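Local coordinates for protein prolyl-tRNA synthetase (Giardia lamblia ATCC 50803, PDB 3IAL) that probably charges tRNA(Pro) with L-proline at the expense of ATP, working through a prolyl-adenylate intermediate, at residues S92-G97 and D215-A220; E99-W104 and I151-T156; I241-Q246 and Y267-G272. All blocks are in the same frame, centred on the assembly; numbering follows the deposited sequence.

Interaction 1. Residues S92-G97 and D215-A220. With PR8 (5'-O-[(R)-hydroxy{[(2S)-pyrrolidin-2-ylcarbonyl]oxy}phosphoryl]adenosine), chain H.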
loop_
_atom_site.group_PDB
_atom_site.type_symbol
_atom_site.label_atom_id
_atom_site.label_comp_id
_atom_site.label_asym_id
_atom_site.label_seq_id
_atom_site.Cartn_x
_atom_site.Cartn_y
_atom_site.Cartn_z
ATOM N N SER B 92 -22.042 15.436 -16.859
ATOM C CA SER B 92 -23.366 14.820 -16.998
ATOM C C SER B 92 -23.328 13.319 -17.295
ATOM O O SER B 92 -23.890 12.519 -16.549
ATOM C CB SER B 92 -24.164 15.530 -18.094
ATOM O OG SER B 92 -25.452 14.952 -18.243
ATOM N N ASP B 93 -22.684 12.941 -18.392
ATOM C CA ASP B 93 -22.649 11.537 -18.795
ATOM C C ASP B 93 -21.930 10.651 -17.769
ATOM O O ASP B 93 -22.313 9.502 -17.571
ATOM C CB ASP B 93 -22.031 11.390 -20.194
ATOM C CG ASP B 93 -22.954 11.911 -21.302
ATOM O OD1 ASP B 93 -24.158 12.142 -21.039
ATOM O OD2 ASP B 93 -22.474 12.087 -22.444
ATOM N N HIS B 94 -20.917 11.194 -17.103
ATOM C CA HIS B 94 -20.202 10.464 -16.054
ATOM C C HIS B 94 -21.095 10.204 -14.832
ATOM O O HIS B 94 -21.128 9.085 -14.313
ATOM C CB HIS B 94 -18.943 11.230 -15.644
ATOM C CG HIS B 94 -18.056 10.486 -14.696
ATOM N ND1 HIS B 94 -17.298 9.399 -15.079
ATOM C CD2 HIS B 94 -17.795 10.681 -13.381
ATOM C CE1 HIS B 94 -16.608 8.958 -14.041
ATOM N NE2 HIS B 94 -16.891 9.718 -12.997
ATOM N N ILE B 95 -21.826 11.227 -14.382
ATOM C CA ILE B 95 -22.676 11.084 -13.192
ATOM C C ILE B 95 -23.898 10.187 -13.428
ATOM O O ILE B 95 -24.258 9.403 -12.552
ATOM C CB ILE B 95 -23.123 12.457 -12.599
ATOM C CG1 ILE B 95 -23.888 12.257 -11.283
ATOM C CG2 ILE B 95 -23.985 13.242 -13.589
ATOM C CD1 ILE B 95 -23.190 11.344 -10.293
ATOM N N LYS B 96 -24.531 10.283 -14.597
ATOM C CA LYS B 96 -25.647 9.380 -14.924
ATOM C C LYS B 96 -25.203 7.917 -14.926
ATOM O O LYS B 96 -25.986 7.022 -14.582
ATOM C CB LYS B 96 -26.274 9.718 -16.282
ATOM C CG LYS B 96 -26.937 11.089 -16.376
ATOM C CD LYS B 96 -27.929 11.371 -15.246
ATOM C CE LYS B 96 -28.524 12.768 -15.373
ATOM N NZ LYS B 96 -27.473 13.829 -15.481
ATOM N N GLY B 97 -23.951 7.684 -15.319
ATOM C CA GLY B 97 -23.378 6.344 -15.312
ATOM C C GLY B 97 -23.166 5.785 -13.915
ATOM O O GLY B 97 -23.207 4.572 -13.722
ATOM N N ASP B 215 -21.299 1.142 -25.104
ATOM C CA ASP B 215 -21.011 0.711 -23.725
ATOM C C ASP B 215 -19.626 1.189 -23.239
ATOM O O ASP B 215 -18.957 0.512 -22.448
ATOM C CB ASP B 215 -21.120 -0.824 -23.626
ATOM C CG ASP B 215 -21.313 -1.321 -22.197
ATOM O OD1 ASP B 215 -21.905 -0.598 -21.368
ATOM O OD2 ASP B 215 -20.870 -2.453 -21.905
ATOM N N ARG B 216 -19.208 2.357 -23.723
ATOM C CA ARG B 216 -18.003 3.041 -23.259
ATOM C C ARG B 216 -18.091 3.402 -21.775
ATOM O O ARG B 216 -19.185 3.578 -21.232
ATOM C CB ARG B 216 -17.836 4.368 -24.002
ATOM C CG ARG B 216 -17.318 4.276 -25.403
ATOM C CD ARG B 216 -17.392 5.642 -26.057
ATOM N NE ARG B 216 -18.769 6.004 -26.393
ATOM C CZ ARG B 216 -19.209 7.241 -26.612
ATOM N NH1 ARG B 216 -18.398 8.289 -26.522
ATOM N NH2 ARG B 216 -20.485 7.432 -26.915
ATOM N N PHE B 217 -16.927 3.558 -21.148
ATOM C CA PHE B 217 -16.843 4.154 -19.816
ATOM C C PHE B 217 -17.576 5.503 -19.841
ATOM O O PHE B 217 -17.401 6.281 -20.785
ATOM C CB PHE B 217 -15.382 4.342 -19.398
ATOM C CG PHE B 217 -15.202 4.912 -18.011
ATOM C CD1 PHE B 217 -15.378 4.113 -16.889
ATOM C CD2 PHE B 217 -14.844 6.240 -17.829
ATOM C CE1 PHE B 217 -15.215 4.629 -15.619
ATOM C CE2 PHE B 217 -14.674 6.767 -16.546
ATOM C CZ PHE B 217 -14.857 5.962 -15.446
ATOM N N PRO B 218 -18.432 5.761 -18.832
ATOM C CA PRO B 218 -19.234 6.984 -18.837
ATOM C C PRO B 218 -18.372 8.242 -18.832
ATOM O O PRO B 218 -17.681 8.514 -17.846
ATOM C CB PRO B 218 -20.051 6.874 -17.551
ATOM C CG PRO B 218 -20.123 5.402 -17.277
ATOM C CD PRO B 218 -18.794 4.877 -17.709
ATOM N N GLY B 219 -18.413 8.985 -19.935
ATOM C CA GLY B 219 -17.580 10.170 -20.108
ATOM C C GLY B 219 -16.436 9.981 -21.091
ATOM O O GLY B 219 -15.936 10.959 -21.647
ATOM N N ALA B 220 -16.019 8.733 -21.310
ATOM C CA ALA B 220 -14.917 8.436 -22.225
ATOM C C ALA B 220 -15.265 8.748 -23.678
ATOM O O ALA B 220 -16.424 8.667 -24.072
ATOM C CB ALA B 220 -14.504 6.974 -22.103
HETATM C C PR8 H . -12.536 2.890 -14.724
HETATM N N PR8 H . -11.835 4.984 -13.742
HETATM O O PR8 H . -13.248 2.802 -13.722
HETATM P P PR8 H . -13.337 0.654 -15.455
HETATM N N1 PR8 H . -15.800 -5.613 -8.453
HETATM C C2 PR8 H . -14.520 -5.844 -8.719
HETATM N N3 PR8 H . -13.871 -5.205 -9.695
HETATM C C4 PR8 H . -14.486 -4.300 -10.455
HETATM C C5 PR8 H . -15.831 -4.039 -10.212
HETATM C C6 PR8 H . -16.486 -4.714 -9.185
HETATM N N6 PR8 H . -17.773 -4.469 -8.934
HETATM N N7 PR8 H . -16.220 -3.116 -11.083
HETATM C C8 PR8 H . -15.170 -2.805 -11.847
HETATM N N9 PR8 H . -14.107 -3.530 -11.475
HETATM C CA PR8 H . -11.611 4.095 -14.895
HETATM C CB PR8 H . -10.168 3.624 -14.818
HETATM C CD PR8 H . -10.528 5.312 -13.183
HETATM C CG PR8 H . -9.715 4.031 -13.410
HETATM C "C1'" PR8 H . -12.754 -3.450 -12.113
HETATM O O10 PR8 H . -12.499 2.001 -15.753
HETATM O O1P PR8 H . -14.808 0.857 -15.491
HETATM C "C2'" PR8 H . -12.746 -4.000 -13.561
HETATM O "O2'" PR8 H . -11.547 -4.753 -13.793
HETATM O O2P PR8 H . -12.883 -0.378 -16.599
HETATM C "C3'" PR8 H . -12.660 -2.743 -14.395
HETATM O "O3'" PR8 H . -12.086 -3.033 -15.672
HETATM C "C4'" PR8 H . -11.667 -1.994 -13.526
HETATM O "O4'" PR8 H . -12.320 -2.058 -12.238
HETATM C "C5'" PR8 H . -11.521 -0.580 -14.044
HETATM O "O5'" PR8 H . -12.780 0.064 -14.067
#
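In both His-94 and Phe-217 the CG lies anti to the backbone N (chi1 -173° and -178°), a setting that brings the imidazole of helix 92-98 against a type II beta turn and sends the phenyl ring of that turn into the prolyl-adenylate pocket. The turn runs from Phe-217 to Ala-220 in the loop between strands 207-211 and 222-229 of the class II synthetase catalytic core, and Ala-220 N closes it on Phe-217 O at 2.9 Å. Its Pro-218 carbonyl is gripped from the helix: His-94 ND1 donates to Pro-218 O over 2.9 Å, and the N-H...O angle of 164° makes the bond nearly straight. The oxygen sits in the imidazole plane at the ring edge, whereas the donor stands above the carbonyl plane. This in-plane bond helps to fix the rotation of the imidazole, whose CE1 meets Phe-217 CZ at 3.7 Å with the two rings crossing obliquely. Phe-248 adds an edge-to-face contact to the same imidazole. Alongside, the pyrrolidine of Pro-218 lies on the helix backbone, with its CB 3.5 Å from Asp-93 O and its CG 3.9 Å from Gly-97 CA; the lack of a side chain at Gly-97 permits that approach. The carboxylate of Asp-93 forms a salt bridge with Arg-247, which also binds Gly-219 O, so one arginine ties helix and turn together a second time. PR8 CA lies over one face of the Phe-217 ring; Phe-217 CZ is 3.6 Å from PR8 N and Phe-217 CE1 3.3 Å from PR8 O.

Interaction 2. Residues E99-W104 and I151-T156; sequences EAECFW and IFRHET
The Glu-101 chain bends at chi2 (-79°), which places OE1 against the 151-156 backbone. There Glu-155 N donates to Glu-101 OE1 at 3.1 Å, a bent bond (138°) that meets the oxygen from above the carboxylate plane. The preceding amide, His-154 N, reaches Glu-101 O at 2.8 Å and is almost straight (173°), so one glutamate holds two successive N-H groups. The chain 152-155 matches the fRxE signature of class II motif 2. The backbone sets His-154 CB over one face of Phe-103, 4.0 Å from the ring centroid; CG, anti to the backbone N, then turns the imidazole edge toward that face in a T-shaped pair. Its ND1 is bonded to Arg-166. Arg-153, also bent at chi2, passes its CD 4.0 Å from Glu-101 CB; its NE is held by Pro-121 O and its side chain touches the prolyl-adenylate. Water 1 accepts from Phe-103 N at 2.8 Å and is also hydrogen-bonded to Phe-152 O. Cys-102 and Trp-104 rest on helix 85-88, Phe-103 packs on Leu-119 of strand 111-119, and Trp-104 pairs antiparallel with a strand of the second subunit.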
loop_
_atom_site.group_PDB
_atom_site.type_symbol
_atom_site.label_atom_id
_atom_site.label_comp_id
_atom_site.label_asym_id
_atom_site.label_seq_id
_atom_site.Cartn_x
_atom_site.Cartn_y
_atom_site.Cartn_z
ATOM N N GLU B 99 -24.411 7.533 -10.631
ATOM C CA GLU B 99 -25.179 8.091 -9.507
ATOM C C GLU B 99 -25.924 7.049 -8.667
ATOM O O GLU B 99 -26.135 7.255 -7.473
ATOM C CB GLU B 99 -26.154 9.183 -9.976
ATOM C CG GLU B 99 -27.324 8.715 -10.833
ATOM C CD GLU B 99 -28.331 9.840 -11.095
ATOM O OE1 GLU B 99 -28.871 10.414 -10.115
ATOM O OE2 GLU B 99 -28.577 10.150 -12.281
ATOM N N ALA B 100 -26.324 5.945 -9.291
ATOM C CA ALA B 100 -26.993 4.863 -8.582
ATOM C C ALA B 100 -25.995 4.031 -7.771
ATOM O O ALA B 100 -26.386 3.329 -6.835
ATOM C CB ALA B 100 -27.753 3.981 -9.561
ATOM N N GLU B 101 -24.715 4.123 -8.134
ATOM C CA GLU B 101 -23.638 3.391 -7.463
ATOM C C GLU B 101 -23.078 4.096 -6.225
ATOM O O GLU B 101 -22.250 3.517 -5.525
ATOM C CB GLU B 101 -22.461 3.167 -8.434
ATOM C CG GLU B 101 -22.809 2.483 -9.758
ATOM C CD GLU B 101 -22.972 0.983 -9.632
ATOM O OE1 GLU B 101 -23.099 0.498 -8.487
ATOM O OE2 GLU B 101 -22.970 0.293 -10.677
ATOM N N CYS B 102 -23.491 5.340 -5.969
ATOM C CA CYS B 102 -22.868 6.160 -4.918
ATOM C C CYS B 102 -23.458 5.944 -3.527
ATOM O O CYS B 102 -24.666 6.096 -3.330
ATOM C CB CYS B 102 -22.963 7.648 -5.258
ATOM S SG CYS B 102 -21.886 8.161 -6.598
ATOM N N PHE B 103 -22.599 5.587 -2.576
ATOM C CA PHE B 103 -22.922 5.675 -1.154
ATOM C C PHE B 103 -22.816 7.136 -0.747
ATOM O O PHE B 103 -21.847 7.789 -1.111
ATOM C CB PHE B 103 -21.925 4.882 -0.312
ATOM C CG PHE B 103 -22.109 3.396 -0.373
ATOM C CD1 PHE B 103 -22.908 2.739 0.567
ATOM C CD2 PHE B 103 -21.464 2.645 -1.345
ATOM C CE1 PHE B 103 -23.065 1.355 0.527
ATOM C CE2 PHE B 103 -21.618 1.259 -1.396
ATOM C CZ PHE B 103 -22.414 0.613 -0.460
ATOM N N TRP B 104 -23.785 7.652 0.007
ATOM C CA TRP B 104 -23.746 9.058 0.433
ATOM C C TRP B 104 -23.563 9.182 1.938
ATOM O O TRP B 104 -24.303 8.572 2.714
ATOM C CB TRP B 104 -25.014 9.809 0.003
ATOM C CG TRP B 104 -25.109 9.983 -1.487
ATOM C CD1 TRP B 104 -25.827 9.219 -2.350
ATOM C CD2 TRP B 104 -24.431 10.964 -2.287
ATOM N NE1 TRP B 104 -25.655 9.667 -3.639
ATOM C CE2 TRP B 104 -24.801 10.734 -3.630
ATOM C CE3 TRP B 104 -23.548 12.014 -1.998
ATOM C CZ2 TRP B 104 -24.322 11.516 -4.688
ATOM C CZ3 TRP B 104 -23.074 12.797 -3.047
ATOM C CH2 TRP B 104 -23.459 12.538 -4.379
ATOM N N ILE B 151 -12.596 1.680 -3.916
ATOM C CA ILE B 151 -13.730 2.461 -4.404
ATOM C C ILE B 151 -15.005 1.752 -3.955
ATOM O O ILE B 151 -14.941 0.619 -3.448
ATOM C CB ILE B 151 -13.708 2.624 -5.943
ATOM C CG1 ILE B 151 -13.522 1.269 -6.642
ATOM C CG2 ILE B 151 -12.605 3.608 -6.357
ATOM C CD1 ILE B 151 -13.981 1.269 -8.113
ATOM N N PHE B 152 -16.151 2.411 -4.139
ATOM C CA PHE B 152 -17.426 1.941 -3.581
ATOM C C PHE B 152 -18.558 1.969 -4.616
ATOM O O PHE B 152 -18.796 2.994 -5.245
ATOM C CB PHE B 152 -17.808 2.793 -2.364
ATOM C CG PHE B 152 -16.792 2.747 -1.247
ATOM C CD1 PHE B 152 -16.955 1.875 -0.175
ATOM C CD2 PHE B 152 -15.678 3.572 -1.269
ATOM C CE1 PHE B 152 -16.026 1.827 0.853
ATOM C CE2 PHE B 152 -14.729 3.531 -0.236
ATOM C CZ PHE B 152 -14.904 2.659 0.821
ATOM N N ARG B 153 -19.243 0.836 -4.787
ATOM C CA ARG B 153 -20.339 0.707 -5.750
ATOM C C ARG B 153 -21.554 0.074 -5.079
ATOM O O ARG B 153 -21.574 -1.133 -4.835
ATOM C CB ARG B 153 -19.919 -0.168 -6.938
ATOM C CG ARG B 153 -18.654 0.260 -7.662
ATOM C CD ARG B 153 -18.921 1.245 -8.757
ATOM N NE ARG B 153 -17.677 1.714 -9.373
ATOM C CZ ARG B 153 -17.144 1.266 -10.510
ATOM N NH1 ARG B 153 -17.722 0.306 -11.223
ATOM N NH2 ARG B 153 -16.007 1.798 -10.946
ATOM N N HIS B 154 -22.570 0.883 -4.800
ATOM C CA HIS B 154 -23.760 0.425 -4.078
ATOM C C HIS B 154 -24.635 -0.570 -4.834
ATOM O O HIS B 154 -25.138 -1.516 -4.231
ATOM C CB HIS B 154 -24.638 1.608 -3.666
ATOM C CG HIS B 154 -26.031 1.216 -3.297
ATOM N ND1 HIS B 154 -26.333 0.556 -2.125
ATOM C CD2 HIS B 154 -27.206 1.375 -3.951
ATOM C CE1 HIS B 154 -27.633 0.328 -2.072
ATOM N NE2 HIS B 154 -28.187 0.821 -3.165
ATOM N N GLU B 155 -24.847 -0.350 -6.129
ATOM C CA GLU B 155 -25.863 -1.114 -6.862
ATOM C C GLU B 155 -25.395 -2.520 -7.245
ATOM O O GLU B 155 -26.191 -3.328 -7.731
ATOM C CB GLU B 155 -26.345 -0.355 -8.110
ATOM C CG GLU B 155 -27.686 -0.876 -8.658
ATOM C CD GLU B 155 -28.331 0.051 -9.675
ATOM O OE1 GLU B 155 -27.794 0.185 -10.796
ATOM O OE2 GLU B 155 -29.391 0.630 -9.357
ATOM N N THR B 156 -24.120 -2.822 -7.019
ATOM C CA THR B 156 -23.605 -4.148 -7.326
ATOM C C THR B 156 -24.474 -5.222 -6.676
ATOM O O THR B 156 -24.701 -5.217 -5.460
ATOM C CB THR B 156 -22.151 -4.317 -6.890
ATOM O OG1 THR B 156 -21.339 -3.397 -7.621
ATOM C CG2 THR B 156 -21.676 -5.742 -7.170
HETATM O O HOH W 1 -20.050 5.253 -3.578
#

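Interaction 3. Residues I241-Q246 and Y267-G272; sequences IHNLGQ and YLTCAG. With PR8 (5'-O-[(R)-hydroxy{[(2S)-pyrrolidin-2-ylcarbonyl]oxy}phosphoryl]adenosine), chain H.
Gln-246 lies across Tyr-267 with its amide plane tilted only 23° from the ring. With CG anti to the carbonyl carbon (chi1 -72°), the glutamine sets CG over one face, displaced toward the rim and 4.0 Å from the Tyr-267 ring centroid, a CH-pi contact; beyond it the extended chain carries the amide along the ring, and NE2 bonds to His-265 O. Near the edge of the same ring sits Asn-243 OD1, which accepts from Gly-245 N at 3.1 Å in an Asx turn, while Asn-243 ND2 goes to Tyr-222. Leu-244 points toward strand 263-274, its CD1 3.9 Å from Cys-270 SG and its CB against Leu-268 CB. Strands 235-245 and 263-274 run antiparallel, their local axes at 162°, within the antiparallel sheet of the class II catalytic core. His-242 and Cys-270 form a hydrogen-bonded pair: His-242 N to Cys-270 O is 2.8 Å, nearly along the C=O axis, and Cys-270 N returns to His-242 O at 3.0 Å. Thr-269 points to the face of Asn-243, where its OG1 is bonded to His-177 and Tyr-190. Ser-223 OG is hydrogen-bonded to His-242 ND1, which helps to set the ring, and His-242 NE2 donates to PR8 O10 at 2.8 Å and weakly to PR8 O2P. Cys-270 SG, in the crowded position between N and the carbonyl carbon, faces the prolyl part of PR8 at 3.9 Å from its CA.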
loop_
_atom_site.group_PDB
_atom_site.type_symbol
_atom_site.label_atom_id
_atom_site.label_comp_id
_atom_site.label_asym_id
_atom_site.label_seq_id
_atom_site.Cartn_x
_atom_site.Cartn_y
_atom_site.Cartn_z
ATOM N N ILE B 241 -9.071 0.675 -19.874
ATOM C CA ILE B 241 -8.092 1.671 -20.291
ATOM C C ILE B 241 -8.787 2.663 -21.235
ATOM O O ILE B 241 -9.245 2.283 -22.311
ATOM C CB ILE B 241 -6.881 0.964 -20.964
ATOM C CG1 ILE B 241 -6.041 0.262 -19.897
ATOM C CG2 ILE B 241 -6.023 1.938 -21.755
ATOM C CD1 ILE B 241 -4.955 -0.662 -20.438
ATOM N N HIS B 242 -8.864 3.928 -20.829
ATOM C CA HIS B 242 -9.759 4.896 -21.474
ATOM C C HIS B 242 -9.099 6.180 -21.952
ATOM O O HIS B 242 -8.249 6.752 -21.272
ATOM C CB HIS B 242 -10.884 5.249 -20.506
ATOM C CG HIS B 242 -11.472 4.054 -19.826
ATOM N ND1 HIS B 242 -12.421 3.257 -20.423
ATOM C CD2 HIS B 242 -11.215 3.494 -18.622
ATOM C CE1 HIS B 242 -12.733 2.266 -19.610
ATOM N NE2 HIS B 242 -12.017 2.386 -18.510
ATOM N N ASN B 243 -9.520 6.630 -23.130
ATOM C CA ASN B 243 -9.165 7.942 -23.652
ATOM C C ASN B 243 -10.385 8.826 -23.427
ATOM O O ASN B 243 -11.422 8.629 -24.053
ATOM C CB ASN B 243 -8.805 7.855 -25.142
ATOM C CG ASN B 243 -8.165 9.142 -25.673
ATOM O OD1 ASN B 243 -8.464 10.239 -25.203
ATOM N ND2 ASN B 243 -7.284 9.005 -26.658
ATOM N N LEU B 244 -10.265 9.770 -22.499
ATOM C CA LEU B 244 -11.385 10.617 -22.101
ATOM C C LEU B 244 -11.506 11.880 -22.962
ATOM O O LEU B 244 -12.446 12.667 -22.794
ATOM C CB LEU B 244 -11.243 10.992 -20.626
ATOM C CG LEU B 244 -11.170 9.802 -19.665
ATOM C CD1 LEU B 244 -11.104 10.309 -18.228
ATOM C CD2 LEU B 244 -12.374 8.874 -19.854
ATOM N N GLY B 245 -10.565 12.060 -23.887
ATOM C CA GLY B 245 -10.552 13.219 -24.764
ATOM C C GLY B 245 -10.369 14.506 -23.987
ATOM O O GLY B 245 -9.581 14.569 -23.036
ATOM N N GLN B 246 -11.110 15.531 -24.393
ATOM C CA GLN B 246 -11.063 16.839 -23.749
ATOM C C GLN B 246 -12.337 17.152 -22.961
ATOM O O GLN B 246 -12.449 18.227 -22.373
ATOM C CB GLN B 246 -10.819 17.915 -24.806
ATOM C CG GLN B 246 -9.413 17.901 -25.358
ATOM C CD GLN B 246 -9.277 18.707 -26.639
ATOM O OE1 GLN B 246 -9.994 18.471 -27.611
ATOM N NE2 GLN B 246 -8.333 19.652 -26.652
ATOM N N TYR B 267 -5.711 16.735 -23.007
ATOM C CA TYR B 267 -6.370 15.444 -23.110
ATOM C C TYR B 267 -6.222 14.692 -21.799
ATOM O O TYR B 267 -5.216 14.855 -21.110
ATOM C CB TYR B 267 -5.749 14.633 -24.250
ATOM C CG TYR B 267 -6.374 14.917 -25.597
ATOM C CD1 TYR B 267 -6.232 16.157 -26.208
ATOM C CD2 TYR B 267 -7.109 13.940 -26.261
ATOM C CE1 TYR B 267 -6.810 16.421 -27.453
ATOM C CE2 TYR B 267 -7.683 14.191 -27.495
ATOM C CZ TYR B 267 -7.532 15.430 -28.088
ATOM O OH TYR B 267 -8.113 15.662 -29.315
ATOM N N LEU B 268 -7.220 13.872 -21.459
ATOM C CA LEU B 268 -7.153 13.013 -20.273
ATOM C C LEU B 268 -7.230 11.520 -20.632
ATOM O O LEU B 268 -7.990 11.119 -21.517
ATOM C CB LEU B 268 -8.272 13.371 -19.291
ATOM C CG LEU B 268 -8.209 14.760 -18.635
ATOM C CD1 LEU B 268 -9.498 15.037 -17.876
ATOM C CD2 LEU B 268 -6.988 14.933 -17.723
ATOM N N THR B 269 -6.437 10.710 -19.937
ATOM C CA THR B 269 -6.536 9.260 -20.026
ATOM C C THR B 269 -6.587 8.639 -18.624
ATOM O O THR B 269 -6.191 9.269 -17.635
ATOM C CB THR B 269 -5.369 8.645 -20.845
ATOM O OG1 THR B 269 -4.125 8.803 -20.145
ATOM C CG2 THR B 269 -5.266 9.310 -22.229
ATOM N N CYS B 270 -7.098 7.414 -18.538
ATOM C CA CYS B 270 -7.044 6.661 -17.281
ATOM C C CYS B 270 -7.030 5.164 -17.493
ATOM O O CYS B 270 -7.385 4.671 -18.554
ATOM C CB CYS B 270 -8.182 7.047 -16.343
ATOM S SG CYS B 270 -9.827 6.829 -16.988
ATOM N N ALA B 271 -6.579 4.453 -16.470
ATOM C CA ALA B 271 -6.462 3.006 -16.521
ATOM C C ALA B 271 -6.776 2.439 -15.157
ATOM O O ALA B 271 -6.344 2.985 -14.145
ATOM C CB ALA B 271 -5.064 2.587 -16.960
ATOM N N GLY B 272 -7.520 1.339 -15.141
ATOM C CA GLY B 272 -7.953 0.724 -13.893
ATOM C C GLY B 272 -7.810 -0.785 -13.899
ATOM O O GLY B 272 -8.181 -1.448 -14.871
HETATM C C PR8 H . -12.536 2.890 -14.724
HETATM N N PR8 H . -11.835 4.984 -13.742
HETATM O O PR8 H . -13.248 2.802 -13.722
HETATM P P PR8 H . -13.337 0.654 -15.455
HETATM N N1 PR8 H . -15.800 -5.613 -8.453
HETATM C C2 PR8 H . -14.520 -5.844 -8.719
HETATM N N3 PR8 H . -13.871 -5.205 -9.695
HETATM C C4 PR8 H . -14.486 -4.300 -10.455
HETATM C C5 PR8 H . -15.831 -4.039 -10.212
HETATM C C6 PR8 H . -16.486 -4.714 -9.185
HETATM N N6 PR8 H . -17.773 -4.469 -8.934
HETATM N N7 PR8 H . -16.220 -3.116 -11.083
HETATM C C8 PR8 H . -15.170 -2.805 -11.847
HETATM N N9 PR8 H . -14.107 -3.530 -11.475
HETATM C CA PR8 H . -11.611 4.095 -14.895
HETATM C CB PR8 H . -10.168 3.624 -14.818
HETATM C CD PR8 H . -10.528 5.312 -13.183
HETATM C CG PR8 H . -9.715 4.031 -13.410
HETATM C "C1'" PR8 H . -12.754 -3.450 -12.113
HETATM O O10 PR8 H . -12.499 2.001 -15.753
HETATM O O1P PR8 H . -14.808 0.857 -15.491
HETATM C "C2'" PR8 H . -12.746 -4.000 -13.561
HETATM O "O2'" PR8 H . -11.547 -4.753 -13.793
HETATM O O2P PR8 H . -12.883 -0.378 -16.599
HETATM C "C3'" PR8 H . -12.660 -2.743 -14.395
HETATM O "O3'" PR8 H . -12.086 -3.033 -15.672
HETATM C "C4'" PR8 H . -11.667 -1.994 -13.526
HETATM O "O4'" PR8 H . -12.320 -2.058 -12.238
HETATM C "C5'" PR8 H . -11.521 -0.580 -14.044
HETATM O "O5'" PR8 H . -12.780 0.064 -14.067
#

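In the fold
Interactions 1 and 3, their centres 12 Å apart, meet directly beside the prolyl-adenylate. Phe-217 CB lies 3.3 Å from His-242 ND1, the two rings meet with planes about 30° apart, and Ala-220 CA packs 3.5 Å from Leu-244 CD2. One ligand is thus bordered at its prolyl and phosphate parts by the 215-220 turn and by the paired strands. Segment 99-104 closely follows 92-97, and both segments of interaction 2 lie between those of interaction 1 in the chain; centres are 14 Å apart. Interaction 2 does not touch interaction 3, nearest atoms about 8 Å apart, but reaches PR8 through Thr-156 and Arg-153, the latter's side chain within about 4 Å (nearest atoms), and also meets the second subunit.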